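Local coordinates for cytosolic phospholipase A2 delta (Homo sapiens, PDB 5IZ5), which hydrolyses glycerophospholipids at the sn-2 position in a calcium-dependent manner, preferring linoleic acid there, at residues B[626-631]-B[697-702]. The protein carries 3 engineered substitutions. Residues are numbered along the deposited sequence; the frame is centred on the assembly and turned at random.
Sequences STWADY and RGLPFP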
loop_
_atom_site.group_PDB
_atom_site.type_symbol
_atom_site.label_atom_id
_atom_site.label_comp_id
_atom_site.label_asym_id
_atom_site.label_seq_id
_atom_site.Cartn_x
_atom_site.Cartn_y
_atom_site.Cartn_z
ATOM N N SER B 626 5.213 -13.943 -8.649
ATOM C CA SER B 626 4.326 -15.117 -8.759
ATOM C C SER B 626 3.735 -15.512 -7.409
ATOM O O SER B 626 2.571 -15.886 -7.330
ATOM C CB SER B 626 5.056 -16.307 -9.391
ATOM O OG SER B 626 5.129 -16.180 -10.799
ATOM N N THR B 627 4.520 -15.379 -6.346
ATOM C CA THR B 627 4.045 -15.683 -4.995
ATOM C C THR B 627 2.845 -14.823 -4.645
ATOM O O THR B 627 1.859 -15.321 -4.115
ATOM C CB THR B 627 5.129 -15.412 -3.950
ATOM O OG1 THR B 627 6.265 -16.243 -4.209
ATOM C CG2 THR B 627 4.626 -15.678 -2.544
ATOM N N TRP B 628 2.941 -13.532 -4.936
ATOM C CA TRP B 628 1.906 -12.569 -4.551
ATOM C C TRP B 628 0.867 -12.302 -5.639
ATOM O O TRP B 628 -0.105 -11.599 -5.391
ATOM C CB TRP B 628 2.563 -11.268 -4.086
ATOM C CG TRP B 628 3.450 -11.514 -2.910
ATOM C CD1 TRP B 628 4.815 -11.487 -2.888
ATOM C CD2 TRP B 628 3.033 -11.882 -1.592
ATOM N NE1 TRP B 628 5.272 -11.792 -1.628
ATOM C CE2 TRP B 628 4.198 -12.040 -0.814
ATOM C CE3 TRP B 628 1.784 -12.084 -0.989
ATOM C CZ2 TRP B 628 4.156 -12.392 0.535
ATOM C CZ3 TRP B 628 1.742 -12.434 0.357
ATOM C CH2 TRP B 628 2.922 -12.582 1.103
ATOM N N ALA B 629 1.033 -12.881 -6.825
ATOM C CA ALA B 629 0.107 -12.571 -7.930
ATOM C C ALA B 629 -1.321 -13.117 -7.772
ATOM O O ALA B 629 -1.507 -14.314 -7.602
ATOM C CB ALA B 629 0.673 -13.034 -9.272
ATOM N N ASP B 630 -2.297 -12.200 -7.824
ATOM C CA ASP B 630 -3.726 -12.470 -8.103
ATOM C C ASP B 630 -3.865 -12.835 -9.578
ATOM O O ASP B 630 -3.781 -11.956 -10.437
ATOM C CB ASP B 630 -4.584 -11.205 -7.847
ATOM C CG ASP B 630 -5.110 -11.105 -6.420
ATOM O OD1 ASP B 630 -4.578 -10.259 -5.669
ATOM O OD2 ASP B 630 -6.069 -11.840 -6.055
ATOM N N TYR B 631 -4.133 -14.099 -9.895
ATOM C CA TYR B 631 -3.793 -14.593 -11.235
ATOM C C TYR B 631 -4.251 -13.676 -12.385
ATOM O O TYR B 631 -3.426 -13.103 -13.123
ATOM C CB TYR B 631 -4.329 -16.011 -11.478
ATOM C CG TYR B 631 -4.331 -16.404 -12.950
ATOM C CD1 TYR B 631 -5.410 -17.082 -13.520
ATOM C CD2 TYR B 631 -3.258 -16.063 -13.781
ATOM C CE1 TYR B 631 -5.407 -17.423 -14.867
ATOM C CE2 TYR B 631 -3.251 -16.393 -15.127
ATOM C CZ TYR B 631 -4.325 -17.074 -15.664
ATOM O OH TYR B 631 -4.315 -17.403 -17.000
ATOM N N ARG B 697 0.224 -20.234 -2.598
ATOM C CA ARG B 697 1.390 -19.534 -3.139
ATOM C C ARG B 697 2.719 -20.254 -2.899
ATOM O O ARG B 697 3.789 -19.681 -3.129
ATOM C CB ARG B 697 1.443 -18.130 -2.544
ATOM C CG ARG B 697 0.198 -17.325 -2.862
ATOM C CD ARG B 697 0.044 -16.119 -1.957
ATOM N NE ARG B 697 -0.939 -15.198 -2.524
ATOM C CZ ARG B 697 -2.254 -15.399 -2.526
ATOM N NH1 ARG B 697 -2.775 -16.494 -1.980
ATOM N NH2 ARG B 697 -3.061 -14.499 -3.077
ATOM N N GLY B 698 2.658 -21.506 -2.454
ATOM C CA GLY B 698 3.860 -22.305 -2.235
ATOM C C GLY B 698 4.779 -21.783 -1.144
ATOM O O GLY B 698 5.996 -21.951 -1.225
ATOM N N LEU B 699 4.198 -21.163 -0.119
ATOM C CA LEU B 699 4.964 -20.681 1.026
ATOM C C LEU B 699 4.893 -21.715 2.142
ATOM O O LEU B 699 3.793 -22.092 2.544
ATOM C CB LEU B 699 4.396 -19.344 1.510
ATOM C CG LEU B 699 4.466 -18.183 0.513
ATOM C CD1 LEU B 699 3.883 -16.924 1.130
ATOM C CD2 LEU B 699 5.896 -17.931 0.053
ATOM N N PRO B 700 6.058 -22.189 2.639
ATOM C CA PRO B 700 5.996 -23.228 3.664
ATOM C C PRO B 700 5.390 -22.738 4.972
ATOM O O PRO B 700 5.833 -21.741 5.545
ATOM C CB PRO B 700 7.456 -23.654 3.861
ATOM C CG PRO B 700 8.284 -22.566 3.281
ATOM C CD PRO B 700 7.441 -21.910 2.217
ATOM N N PHE B 701 4.377 -23.457 5.431
ATOM C CA PHE B 701 3.634 -23.084 6.609
ATOM C C PHE B 701 3.021 -24.363 7.189
ATOM O O PHE B 701 2.560 -25.211 6.424
ATOM C CB PHE B 701 2.544 -22.097 6.198
ATOM C CG PHE B 701 1.883 -21.440 7.346
ATOM C CD1 PHE B 701 2.424 -20.298 7.898
ATOM C CD2 PHE B 701 0.733 -21.975 7.892
ATOM C CE1 PHE B 701 1.820 -19.687 8.973
ATOM C CE2 PHE B 701 0.128 -21.377 8.965
ATOM C CZ PHE B 701 0.670 -20.230 9.505
ATOM N N PRO B 702 3.028 -24.525 8.530
ATOM C CA PRO B 702 2.516 -25.776 9.101
ATOM C C PRO B 702 1.014 -25.913 8.956
ATOM O O PRO B 702 0.302 -24.921 8.797
ATOM C CB PRO B 702 2.870 -25.666 10.590
ATOM C CG PRO B 702 2.933 -24.206 10.845
ATOM C CD PRO B 702 3.481 -23.599 9.582
#
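The Thr627 methyl meets the branched end of Leu699: CG2 of Thr627 lies 3.7 Å from CD2 of Leu699, the nearest atom, and 4.0 Å from its CD1, the two side chains crossing at about a right angle. The threonine torsion explains this split of roles. With OG1 beside the backbone N (chi1 -61°), CG2 is left anti to it and faces Leu699, while OG1 turns back to hydrogen-bond Lys623 O one helical turn earlier. The same methyl lies over one face of the Trp628 indole, offset toward its rim, and CH2 of Trp628 approaches Leu699 CD1 at 4.4 Å.

Arg697 supplies the rest. Its chain, extended from CG to NE, runs past the carbonyl end of helix 623-628, where Thr627 CG2 is 4.0 Å from Arg697 CB. NE comes within 3.2 Å of Thr627 O, but the angle is too poor for a hydrogen bond. The guanidinium is held by the last turn of the preceding helix 685-696, NH1 bonding to Tyr693 O and the cation lying against the Tyr693 ring; Asp630 OD2, 5.0 Å from Arg697 NH2, adds at most a long-range attraction. An alanine here would probably leave Tyr693 O without this donor and the Tyr693 ring without its cation.

In the catalytic domain, helix 623-628 thus packs on the Schellman turn, with Gly698 at C-prime, that ends helix 685-696; Trp628 also touches Tyr693 of that helix and meets Trp484 of strand 482-487.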